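PDB 3QDF: 2-hydroxyhepta-2,4-diene-1,7-dioate isomerase from Mycobacterium marinum, which probably acts as a metal-dependent isomerase, or possibly an acetylpyruvate hydrolase, of the fumarylacetoacetate hydrolase family. Local coordinates for residues Q159-D162 and T166-K169; V107-P112 and I149-S154; P92-K97 and A222-L227; V118-E123 and D247-T252. All coordinates share one frame; numbering follows the deposited sequence.

Interaction 1. Residues Q159-D162 and T166-K169. With EDO (1,2-ethanediol), chain D.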
loop_
_atom_site.group_PDB
_atom_site.type_symbol
_atom_site.label_atom_id
_atom_site.label_comp_id
_atom_site.label_asym_id
_atom_site.label_seq_id
_atom_site.Cartn_x
_atom_site.Cartn_y
_atom_site.Cartn_z
ATOM N N GLN A 159 2.242 17.754 11.158
ATOM C CA GLN A 159 0.943 17.313 11.681
ATOM C C GLN A 159 0.506 18.170 12.853
ATOM O O GLN A 159 -0.619 18.671 12.895
ATOM C CB GLN A 159 1.006 15.857 12.159
ATOM C CG GLN A 159 0.390 14.890 11.210
ATOM C CD GLN A 159 0.335 13.492 11.768
ATOM O OE1 GLN A 159 1.308 12.748 11.701
ATOM N NE2 GLN A 159 -0.813 13.118 12.298
ATOM N N LYS A 160 1.417 18.331 13.804
ATOM C CA LYS A 160 1.149 19.073 15.018
ATOM C C LYS A 160 0.963 20.546 14.653
ATOM O O LYS A 160 0.052 21.218 15.147
ATOM C CB LYS A 160 2.326 18.865 15.987
ATOM C CG LYS A 160 2.330 19.722 17.236
ATOM C CD LYS A 160 3.647 19.505 17.984
ATOM C CE LYS A 160 4.223 20.814 18.462
ATOM N NZ LYS A 160 3.876 21.133 19.884
ATOM N N SER A 161 1.813 21.025 13.750
ATOM C CA SER A 161 1.807 22.418 13.335
ATOM C C SER A 161 0.512 22.817 12.581
ATOM O O SER A 161 -0.101 23.841 12.910
ATOM C CB SER A 161 3.070 22.699 12.524
ATOM O OG SER A 161 3.183 24.060 12.242
ATOM N N ASP A 162 0.086 21.992 11.617
ATOM C CA ASP A 162 -1.130 22.239 10.819
ATOM C C ASP A 162 -2.475 21.876 11.470
ATOM O O ASP A 162 -3.515 22.406 11.039
ATOM C CB ASP A 162 -1.084 21.448 9.494
ATOM C CG ASP A 162 0.020 21.915 8.548
ATOM O OD1 ASP A 162 0.736 22.879 8.868
ATOM O OD2 ASP A 162 0.171 21.295 7.475
ATOM N N THR A 166 -3.102 16.665 6.188
ATOM C CA THR A 166 -2.860 16.629 4.746
ATOM C C THR A 166 -1.401 16.877 4.349
ATOM O O THR A 166 -0.788 16.040 3.667
ATOM C CB THR A 166 -3.782 17.590 3.990
ATOM O OG1 THR A 166 -5.140 17.226 4.233
ATOM C CG2 THR A 166 -3.526 17.524 2.500
ATOM N N ARG A 167 -0.849 18.014 4.759
ATOM C CA ARG A 167 0.512 18.336 4.347
ATOM C C ARG A 167 1.531 17.311 4.872
ATOM O O ARG A 167 2.350 16.809 4.111
ATOM C CB ARG A 167 0.899 19.754 4.756
ATOM C CG ARG A 167 2.392 20.029 4.548
ATOM C CD ARG A 167 2.733 21.499 4.779
ATOM N NE ARG A 167 2.677 21.890 6.184
ATOM C CZ ARG A 167 3.713 22.346 6.891
ATOM N NH1 ARG A 167 4.923 22.471 6.335
ATOM N NH2 ARG A 167 3.537 22.716 8.162
ATOM N N ALA A 168 1.462 17.003 6.164
ATOM C CA ALA A 168 2.365 16.033 6.803
ATOM C C ALA A 168 2.412 14.719 6.047
ATOM O O ALA A 168 3.473 14.106 5.909
ATOM C CB ALA A 168 1.932 15.778 8.271
ATOM N N LYS A 169 1.263 14.294 5.520
ATOM C CA LYS A 169 1.178 12.980 4.884
ATOM C C LYS A 169 1.201 13.002 3.342
ATOM O O LYS A 169 1.112 11.947 2.703
ATOM C CB LYS A 169 -0.054 12.244 5.410
ATOM C CG LYS A 169 0.157 11.702 6.824
ATOM C CD LYS A 169 -1.161 11.440 7.510
ATOM C CE LYS A 169 -0.967 10.913 8.915
ATOM N NZ LYS A 169 -0.245 9.611 8.966
HETATM C C1 EDO D . -2.547 7.828 10.645
HETATM O O1 EDO D . -2.536 6.388 10.523
HETATM C C2 EDO D . -2.169 8.329 12.045
HETATM O O2 EDO D . -1.287 9.470 11.947
HETATM O O HOH W 1 -0.053 18.467 8.012
#
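Arg167 reaches from helix 166-169 to Asp162 at the end of helix 156-162, bridging two short helices of the fumarylacetoacetate hydrolase fold, joined by a three-residue connection. Its CB already lies 3.2 Å from Asp162 OD2, and CG and CD pass beside the same oxygen. CG stands anti to the backbone N (chi1 170°), and a bend at chi3 then turns the guanidinium edge onto the carboxylate. NE gives a nearly straight bond to OD2 (2.9 Å, 169°), using its syn lone pair; CZ lies 3.6 Å from Asp162 OD1, and NH2 reaches OD1 at 2.9 Å. The two planes are twisted 32° apart, so NH2 meets OD1 on the syn side but out of the carboxylate plane. This side-on salt bridge suits arginine, whose flat group offers two N-H bonds along one edge and so restrains the carboxylate's rotation. A water also links Asp162 OD2 to Ala168 N. Deeper in, Ala168 is small enough for its CB to sit 3.4 Å from Gln159 CG. The Gln159 amide is held by Arg156. Lys169 NZ bonds Ser154 and Asp152 at the zinc site, and donates to O2 of a 1,2-ethanediol molecule, probably from the crystallisation liquor, at 3.2 Å.

Interaction 2. Residues V107-P112 and I149-S154; sequences VPIRLP and IGNDVS. With ZN (zinc ion), chain B.
Asp152 OD2 is gripped by the zinc ion at 2.1 Å and by Lys169 NZ; Asp152 itself stands between Asn151 and Val153, the two residues that meet Ile109 across the contact. The other carboxylate oxygen, OD1, forms a salt bridge with Lys97, so both oxygens are engaged. A water lies 2.3 Å from the zinc ion, and Glu121 and Glu123 also bind the metal.

Asp152 is the centre of an inverse gamma turn, closed by a weak bond from Val153 N to Asn151 O. The turn sends the aspartate to the metal and its two neighbours toward strand 109-111. Ser154 OG reinforces the bend by donating to Asp152 O at 2.7 Å, from above the carbonyl plane. Ile109 and Val153 meet tip to tip, with CG2 of the isoleucine 4.0 Å from CG1 of the valine. With CG1 anti to its carbonyl carbon (chi1 -62°), Ile109 extends CD1 farther, to 3.9 Å from Asn151 ND2, the two side chains crossing at about a right angle. Branched aliphatic residues suit this buried place, whereas Asn151 earns its polarity through OD1, which accepts from Glu121 N.

Strand 109-111 edges the five-stranded sheet, where Ile109 pairs with strand 257-265 and touches Val249 of strand 248-253; strand 144-155 belongs to the facing layer, and Val153 also packs on Val118 of neighbouring strand 118-128.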
loop_
_atom_site.group_PDB
_atom_site.type_symbol
_atom_site.label_atom_id
_atom_site.label_comp_id
_atom_site.label_asym_id
_atom_site.label_seq_id
_atom_site.Cartn_x
_atom_site.Cartn_y
_atom_site.Cartn_z
ATOM N N VAL A 107 11.708 2.333 -4.475
ATOM C CA VAL A 107 11.885 3.738 -4.847
ATOM C C VAL A 107 12.143 4.534 -3.565
ATOM O O VAL A 107 11.460 4.299 -2.566
ATOM C CB VAL A 107 10.657 4.289 -5.595
ATOM C CG1 VAL A 107 10.847 5.774 -5.930
ATOM C CG2 VAL A 107 10.421 3.481 -6.897
ATOM N N PRO A 108 13.152 5.454 -3.580
ATOM C CA PRO A 108 13.452 6.196 -2.351
ATOM C C PRO A 108 12.297 7.079 -1.831
ATOM O O PRO A 108 11.587 7.703 -2.609
ATOM C CB PRO A 108 14.676 7.065 -2.734
ATOM C CG PRO A 108 15.314 6.359 -3.907
ATOM C CD PRO A 108 14.122 5.736 -4.657
ATOM N N ILE A 109 12.116 7.087 -0.510
ATOM C CA ILE A 109 11.295 8.074 0.173
ATOM C C ILE A 109 12.238 9.239 0.344
ATOM O O ILE A 109 13.346 9.054 0.847
ATOM C CB ILE A 109 10.844 7.554 1.559
ATOM C CG1 ILE A 109 9.986 6.295 1.401
ATOM C CG2 ILE A 109 10.141 8.659 2.394
ATOM C CD1 ILE A 109 9.932 5.413 2.662
ATOM N N ARG A 110 11.828 10.425 -0.107
ATOM C CA ARG A 110 12.690 11.620 -0.019
ATOM C C ARG A 110 12.110 12.554 1.030
ATOM O O ARG A 110 10.988 13.044 0.881
ATOM C CB ARG A 110 12.826 12.318 -1.384
ATOM C CG ARG A 110 13.219 11.363 -2.507
ATOM C CD ARG A 110 13.452 12.033 -3.854
ATOM N NE ARG A 110 13.842 10.995 -4.812
ATOM C CZ ARG A 110 15.099 10.611 -5.062
ATOM N NH1 ARG A 110 16.129 11.187 -4.445
ATOM N NH2 ARG A 110 15.330 9.635 -5.937
ATOM N N LEU A 111 12.854 12.721 2.119
ATOM C CA LEU A 111 12.476 13.573 3.241
ATOM C C LEU A 111 12.786 15.020 2.887
ATOM O O LEU A 111 13.898 15.314 2.426
ATOM C CB LEU A 111 13.267 13.171 4.497
ATOM C CG LEU A 111 13.350 11.659 4.752
ATOM C CD1 LEU A 111 14.119 11.354 6.027
ATOM C CD2 LEU A 111 11.948 11.060 4.842
ATOM N N PRO A 112 11.809 15.933 3.090
ATOM C CA PRO A 112 12.120 17.350 2.930
ATOM C C PRO A 112 13.259 17.728 3.866
ATOM O O PRO A 112 13.328 17.223 5.008
ATOM C CB PRO A 112 10.824 18.042 3.360
ATOM C CG PRO A 112 9.772 17.074 3.033
ATOM C CD PRO A 112 10.383 15.728 3.400
ATOM N N ILE A 149 0.393 -3.541 0.349
ATOM C CA ILE A 149 1.020 -2.913 1.511
ATOM C C ILE A 149 1.201 -1.450 1.229
ATOM O O ILE A 149 1.516 -1.067 0.101
ATOM C CB ILE A 149 2.398 -3.555 1.865
ATOM C CG1 ILE A 149 2.269 -5.088 1.958
ATOM C CG2 ILE A 149 2.938 -2.981 3.197
ATOM C CD1 ILE A 149 3.594 -5.839 2.126
ATOM N N GLY A 150 0.963 -0.625 2.241
ATOM C CA GLY A 150 1.261 0.787 2.159
ATOM C C GLY A 150 2.170 1.235 3.284
ATOM O O GLY A 150 2.196 0.624 4.378
ATOM N N ASN A 151 2.941 2.290 3.003
ATOM C CA ASN A 151 3.731 2.985 4.012
ATOM C C ASN A 151 3.209 4.414 4.104
ATOM O O ASN A 151 3.501 5.259 3.227
ATOM C CB ASN A 151 5.234 2.983 3.648
ATOM C CG ASN A 151 6.128 3.449 4.801
ATOM O OD1 ASN A 151 5.661 4.066 5.749
ATOM N ND2 ASN A 151 7.428 3.155 4.706
ATOM N N ASP A 152 2.432 4.688 5.157
ATOM C CA ASP A 152 1.852 6.023 5.347
ATOM C C ASP A 152 2.888 7.002 5.930
ATOM O O ASP A 152 2.864 7.359 7.135
ATOM C CB ASP A 152 0.618 5.930 6.245
ATOM C CG ASP A 152 -0.081 7.268 6.413
ATOM O OD1 ASP A 152 0.184 8.190 5.608
ATOM O OD2 ASP A 152 -0.901 7.395 7.340
ATOM N N VAL A 153 3.809 7.444 5.082
ATOM C CA VAL A 153 4.898 8.305 5.567
ATOM C C VAL A 153 4.346 9.659 6.045
ATOM O O VAL A 153 3.500 10.267 5.372
ATOM C CB VAL A 153 6.019 8.430 4.518
ATOM C CG1 VAL A 153 7.175 9.207 5.077
ATOM C CG2 VAL A 153 6.489 7.041 4.096
ATOM N N SER A 154 4.808 10.103 7.220
ATOM C CA SER A 154 4.177 11.212 7.931
ATOM C C SER A 154 5.208 12.128 8.605
ATOM O O SER A 154 5.988 11.678 9.474
ATOM C CB SER A 154 3.226 10.675 9.008
ATOM O OG SER A 154 2.380 9.642 8.498
HETATM ZN ZN ZN B . -1.617 5.907 8.667
HETATM O O HOH W 2 -3.546 5.472 7.543
#

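Interaction 3. Residues P92-K97 and A222-L227; sequences PVIFLK and AVMTLL. With EDO (1,2-ethanediol), chain F.
At the surface of the fumarylacetoacetate hydrolase domain, the outer side of strand 94-97 meets the chain leaving the end of helix 213-223, and Met224 makes the junction. Its unbranched side chain reaches out toward Ile94 and Leu96, which stand two residues apart and therefore on the same side of the strand. The backbones are far apart, with CA of Ile94 10.0 Å from CA of Val223, so the contact depends on long side chains.

Met224 and Ile94 approach tip to tip, the methyl CE lying 4.2 Å from Ile94 CD1. Met224 leaves its backbone with CG between N and the carbonyl carbon (chi1 59°), runs straight on to the sulfur, and then bends at chi3 (76°) to turn CE to the isoleucine. The sulfur meets the other partner, SD standing 4.4 Å from Leu96 CD2. These are loose van der Waals contacts without a polar bond, and methionine suits them because one flexible chain can serve two neighbours with different atoms.

On the helix side, Val223 O accepts a hydrogen bond of 2.9 Å from O2 of a 1,2-ethanediol molecule, probably from the crystallisation liquor, which Asp134 and Ser221 O also hold.

Phe95, between the two touching residues, points away and meets the ring of Trp165 nearly at right angles. Strand 94-97 pairs antiparallel with strand 67-70, whose Val68 touches both Leu96 and Met224, while Ile94 leans on Trp219 of helix 213-223.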
loop_
_atom_site.group_PDB
_atom_site.type_symbol
_atom_site.label_atom_id
_atom_site.label_comp_id
_atom_site.label_asym_id
_atom_site.label_seq_id
_atom_site.Cartn_x
_atom_site.Cartn_y
_atom_site.Cartn_z
ATOM N N PRO A 92 -14.521 5.932 12.566
ATOM C CA PRO A 92 -13.253 6.102 11.843
ATOM C C PRO A 92 -12.956 7.575 11.504
ATOM O O PRO A 92 -13.864 8.352 11.199
ATOM C CB PRO A 92 -13.448 5.284 10.558
ATOM C CG PRO A 92 -14.589 4.366 10.849
ATOM C CD PRO A 92 -15.462 5.061 11.836
ATOM N N VAL A 93 -11.686 7.940 11.604
ATOM C CA VAL A 93 -11.223 9.250 11.182
ATOM C C VAL A 93 -10.482 9.023 9.876
ATOM O O VAL A 93 -9.518 8.254 9.826
ATOM C CB VAL A 93 -10.308 9.898 12.233
ATOM C CG1 VAL A 93 -9.679 11.182 11.682
ATOM C CG2 VAL A 93 -11.109 10.218 13.495
ATOM N N ILE A 94 -10.961 9.649 8.815
ATOM C CA ILE A 94 -10.370 9.442 7.502
ATOM C C ILE A 94 -9.666 10.699 7.009
ATOM O O ILE A 94 -9.962 11.793 7.467
ATOM C CB ILE A 94 -11.400 8.927 6.469
ATOM C CG1 ILE A 94 -12.457 9.982 6.148
ATOM C CG2 ILE A 94 -12.065 7.593 6.974
ATOM C CD1 ILE A 94 -13.166 9.713 4.825
ATOM N N PHE A 95 -8.718 10.516 6.092
ATOM C CA PHE A 95 -7.997 11.611 5.450
ATOM C C PHE A 95 -7.530 11.132 4.092
ATOM O O PHE A 95 -7.699 9.972 3.770
ATOM C CB PHE A 95 -6.829 12.113 6.303
ATOM C CG PHE A 95 -5.789 11.058 6.629
ATOM C CD1 PHE A 95 -5.942 10.235 7.737
ATOM C CD2 PHE A 95 -4.643 10.915 5.835
ATOM C CE1 PHE A 95 -4.970 9.258 8.060
ATOM C CE2 PHE A 95 -3.650 9.950 6.140
ATOM C CZ PHE A 95 -3.814 9.120 7.257
ATOM N N LEU A 96 -6.962 12.034 3.299
ATOM C CA LEU A 96 -6.512 11.708 1.958
ATOM C C LEU A 96 -5.020 11.961 1.804
ATOM O O LEU A 96 -4.464 12.897 2.394
ATOM C CB LEU A 96 -7.288 12.535 0.914
ATOM C CG LEU A 96 -8.790 12.253 0.768
ATOM C CD1 LEU A 96 -9.474 13.351 -0.006
ATOM C CD2 LEU A 96 -8.985 10.908 0.027
ATOM N N LYS A 97 -4.393 11.102 1.008
ATOM C CA LYS A 97 -3.089 11.361 0.455
ATOM C C LYS A 97 -3.269 11.508 -1.053
ATOM O O LYS A 97 -4.067 10.765 -1.645
ATOM C CB LYS A 97 -2.126 10.222 0.788
ATOM C CG LYS A 97 -1.724 10.183 2.288
ATOM C CD LYS A 97 -1.096 8.820 2.659
ATOM C CE LYS A 97 0.439 8.770 2.346
ATOM N NZ LYS A 97 1.300 9.336 3.478
ATOM N N ALA A 222 -19.694 5.508 2.041
ATOM C CA ALA A 222 -20.830 6.348 2.426
ATOM C C ALA A 222 -20.509 7.848 2.269
ATOM O O ALA A 222 -21.421 8.677 2.228
ATOM C CB ALA A 222 -21.290 6.047 3.876
ATOM N N VAL A 223 -19.221 8.180 2.224
ATOM C CA VAL A 223 -18.754 9.554 2.048
ATOM C C VAL A 223 -18.526 9.835 0.545
ATOM O O VAL A 223 -19.090 10.769 -0.028
ATOM C CB VAL A 223 -17.435 9.798 2.830
ATOM C CG1 VAL A 223 -16.901 11.212 2.574
ATOM C CG2 VAL A 223 -17.658 9.578 4.355
ATOM N N MET A 224 -17.735 8.982 -0.095
ATOM C CA MET A 224 -17.286 9.271 -1.433
ATOM C C MET A 224 -17.274 8.031 -2.326
ATOM O O MET A 224 -16.972 6.913 -1.862
ATOM C CB MET A 224 -15.873 9.867 -1.359
ATOM C CG MET A 224 -14.845 8.940 -0.676
ATOM S SD MET A 224 -13.204 9.695 -0.538
ATOM C CE MET A 224 -13.483 10.847 0.821
ATOM N N THR A 225 -17.577 8.237 -3.606
ATOM C CA THR A 225 -17.426 7.189 -4.596
ATOM C C THR A 225 -15.989 6.686 -4.632
ATOM O O THR A 225 -15.014 7.477 -4.639
ATOM C CB THR A 225 -17.865 7.674 -6.011
ATOM O OG1 THR A 225 -19.274 7.891 -6.008
ATOM C CG2 THR A 225 -17.527 6.658 -7.087
ATOM N N LEU A 226 -15.863 5.360 -4.665
ATOM C CA LEU A 226 -14.580 4.706 -4.754
ATOM C C LEU A 226 -14.458 4.137 -6.149
ATOM O O LEU A 226 -15.404 3.567 -6.669
ATOM C CB LEU A 226 -14.471 3.596 -3.709
ATOM C CG LEU A 226 -14.273 4.101 -2.278
ATOM C CD1 LEU A 226 -14.502 2.931 -1.364
ATOM C CD2 LEU A 226 -12.831 4.713 -2.087
ATOM N N LEU A 227 -13.293 4.310 -6.759
ATOM C CA LEU A 227 -13.089 3.923 -8.159
ATOM C C LEU A 227 -12.135 2.740 -8.276
ATOM O O LEU A 227 -11.306 2.555 -7.404
ATOM C CB LEU A 227 -12.563 5.136 -8.939
ATOM C CG LEU A 227 -13.536 6.326 -8.972
ATOM C CD1 LEU A 227 -12.901 7.534 -9.636
ATOM C CD2 LEU A 227 -14.860 5.934 -9.698
HETATM C C1 EDO F . -22.703 8.643 -1.849
HETATM O O1 EDO F . -22.372 7.763 -0.780
HETATM C C2 EDO F . -21.426 9.401 -2.130
HETATM O O2 EDO F . -21.534 10.696 -1.526
#

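Interaction 4. Residues V118-E123 and D247-T252; sequences VHFEGE and DTVSIT. With ZN (zinc ion), chain B; EDO (1,2-ethanediol), chain D.
This is a buried face-to-face contact between two beta layers of the fumarylacetoacetate hydrolase fold: strand 118-128, which carries zinc ligands, lies over strand 248-253 of the five-stranded sheet. No hydrogen bond joins the segments; apolar side chains do the work. Ile251 covers Gly122, with CD1 3.7 Å and CG2 3.8 Å from the glycine CA. Because Gly122 has no side chain, the layers come close here, CA to CA 5.8 Å between Gly122 and Ile251. Two residues back along each strand, Phe120 CB lies 4.0 Å from Val249 CG2. The phenylalanine CB points at the strand, but with CG between N and the carbonyl carbon (chi1 63°) the ring leads away, to pack on Thr194 and Val196. Beta-branched Val249 and Ile251 suit the strand's buried side, their compact branches lying against Phe120 CB and the bare Gly122 CA.

The residues between and after these, Glu121 and Glu123, point the other way, to the metal. Their OE2 atoms bind the zinc ion at 2.3 Å and 2.0 Å respectively, each chain extended beyond CG, and Asp152 is the third protein ligand. The cation lets the two carboxylate oxygens come close together. Glu121 OE1 pairs with Arg156 and Glu123 OE1 accepts from Gly235 N, so second-shell groups hold both carboxylates. A 1,2-ethanediol oxygen, O1, takes a further zinc position at 2.1 Å, and the zinc-bound water donates to Glu123 OE1 at 2.6 Å.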
loop_
_atom_site.group_PDB
_atom_site.type_symbol
_atom_site.label_atom_id
_atom_site.label_comp_id
_atom_site.label_asym_id
_atom_site.label_seq_id
_atom_site.Cartn_x
_atom_site.Cartn_y
_atom_site.Cartn_z
ATOM N N VAL A 118 10.231 12.570 10.633
ATOM C CA VAL A 118 9.390 11.884 9.650
ATOM C C VAL A 118 9.269 10.399 10.028
ATOM O O VAL A 118 10.279 9.719 10.211
ATOM C CB VAL A 118 9.924 12.029 8.193
ATOM C CG1 VAL A 118 8.986 11.318 7.205
ATOM C CG2 VAL A 118 10.069 13.497 7.812
ATOM N N HIS A 119 8.033 9.917 10.133
ATOM C CA HIS A 119 7.745 8.541 10.530
ATOM C C HIS A 119 7.308 7.673 9.366
ATOM O O HIS A 119 6.609 8.141 8.458
ATOM C CB HIS A 119 6.627 8.505 11.587
ATOM C CG HIS A 119 7.076 8.907 12.957
ATOM N ND1 HIS A 119 6.348 8.617 14.090
ATOM C CD2 HIS A 119 8.188 9.560 13.380
ATOM C CE1 HIS A 119 6.984 9.086 15.154
ATOM N NE2 HIS A 119 8.104 9.663 14.750
ATOM N N PHE A 120 7.705 6.403 9.423
ATOM C CA PHE A 120 7.094 5.349 8.623
ATOM C C PHE A 120 5.786 4.946 9.323
ATOM O O PHE A 120 5.606 5.195 10.520
ATOM C CB PHE A 120 8.025 4.135 8.518
ATOM C CG PHE A 120 8.302 3.478 9.852
ATOM C CD1 PHE A 120 7.386 2.593 10.412
ATOM C CD2 PHE A 120 9.448 3.809 10.585
ATOM C CE1 PHE A 120 7.622 2.019 11.653
ATOM C CE2 PHE A 120 9.685 3.238 11.833
ATOM C CZ PHE A 120 8.769 2.343 12.364
ATOM N N GLU A 121 4.870 4.345 8.577
ATOM C CA GLU A 121 3.710 3.684 9.163
ATOM C C GLU A 121 3.347 2.540 8.236
ATOM O O GLU A 121 2.805 2.775 7.165
ATOM C CB GLU A 121 2.496 4.624 9.276
ATOM C CG GLU A 121 2.636 5.822 10.235
ATOM C CD GLU A 121 1.317 6.567 10.443
ATOM O OE1 GLU A 121 1.189 7.381 11.395
ATOM O OE2 GLU A 121 0.385 6.322 9.665
ATOM N N GLY A 122 3.623 1.308 8.667
ATOM C CA GLY A 122 3.262 0.114 7.891
ATOM C C GLY A 122 1.783 -0.146 8.000
ATOM O O GLY A 122 1.240 -0.137 9.105
ATOM N N GLU A 123 1.122 -0.370 6.855
ATOM C CA GLU A 123 -0.330 -0.549 6.825
ATOM C C GLU A 123 -0.785 -1.542 5.769
ATOM O O GLU A 123 -0.257 -1.576 4.634
ATOM C CB GLU A 123 -1.041 0.793 6.566
ATOM C CG GLU A 123 -0.493 1.926 7.412
ATOM C CD GLU A 123 -1.414 3.115 7.582
ATOM O OE1 GLU A 123 -2.553 3.160 7.023
ATOM O OE2 GLU A 123 -0.963 4.038 8.292
ATOM N N ASP A 247 18.468 5.133 5.665
ATOM C CA ASP A 247 17.674 4.015 6.212
ATOM C C ASP A 247 17.025 3.227 5.089
ATOM O O ASP A 247 16.851 3.751 3.979
ATOM C CB ASP A 247 16.557 4.499 7.144
ATOM C CG ASP A 247 17.067 5.050 8.475
ATOM O OD1 ASP A 247 18.204 4.728 8.897
ATOM O OD2 ASP A 247 16.300 5.799 9.118
ATOM N N THR A 248 16.679 1.976 5.390
ATOM C CA THR A 248 15.782 1.183 4.574
ATOM C C THR A 248 14.639 0.691 5.443
ATOM O O THR A 248 14.860 0.156 6.524
ATOM C CB THR A 248 16.487 -0.035 3.961
ATOM O OG1 THR A 248 17.608 0.412 3.194
ATOM C CG2 THR A 248 15.558 -0.785 3.050
ATOM N N VAL A 249 13.415 0.856 4.948
ATOM C CA VAL A 249 12.233 0.413 5.674
ATOM C C VAL A 249 11.518 -0.676 4.891
ATOM O O VAL A 249 11.245 -0.524 3.692
ATOM C CB VAL A 249 11.316 1.617 6.092
ATOM C CG1 VAL A 249 11.036 2.510 4.923
ATOM C CG2 VAL A 249 10.032 1.150 6.754
ATOM N N SER A 250 11.269 -1.794 5.571
ATOM C CA SER A 250 10.597 -2.944 4.984
ATOM C C SER A 250 9.389 -3.292 5.802
ATOM O O SER A 250 9.495 -3.504 7.012
ATOM C CB SER A 250 11.534 -4.149 4.972
ATOM O OG SER A 250 12.502 -3.981 3.965
ATOM N N ILE A 251 8.243 -3.342 5.148
ATOM C CA ILE A 251 6.996 -3.745 5.782
ATOM C C ILE A 251 6.596 -5.075 5.149
ATOM O O ILE A 251 6.494 -5.190 3.906
ATOM C CB ILE A 251 5.880 -2.686 5.538
ATOM C CG1 ILE A 251 6.337 -1.295 6.003
ATOM C CG2 ILE A 251 4.558 -3.075 6.197
ATOM C CD1 ILE A 251 5.766 -0.124 5.112
ATOM N N THR A 252 6.380 -6.081 5.996
ATOM C CA THR A 252 5.952 -7.395 5.535
ATOM C C THR A 252 4.558 -7.682 6.073
ATOM O O THR A 252 4.299 -7.523 7.280
ATOM C CB THR A 252 6.937 -8.510 6.016
ATOM O OG1 THR A 252 8.225 -8.268 5.455
ATOM C CG2 THR A 252 6.464 -9.927 5.581
HETATM ZN ZN ZN B . -1.617 5.907 8.667
HETATM C C1 EDO D . -2.547 7.828 10.645
HETATM O O1 EDO D . -2.536 6.388 10.523
HETATM C C2 EDO D . -2.169 8.329 12.045
HETATM O O2 EDO D . -1.287 9.470 11.947
HETATM O O HOH W 2 -3.546 5.472 7.543
#

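From the N terminus, segment 92-97 opens interaction 3, 107-112 opens interaction 2 and 118-123 opens interaction 4. Segment 149-154 then closes interaction 2, crossing interaction 4, which is still open. Interaction 1 opens and closes locally at 159-169, after interaction 2 and within the spans of both interactions 3 and 4. Segment 222-227 closes interaction 3, which thereby encloses interaction 2 and crosses interaction 4, and 247-252 closes the last. Interactions 2 and 4 join the facing beta layers and share the zinc ion; interaction 3 ties an outer strand to a helix end. Lys169 and Lys97 carry interactions 1 and 3 to the metal site.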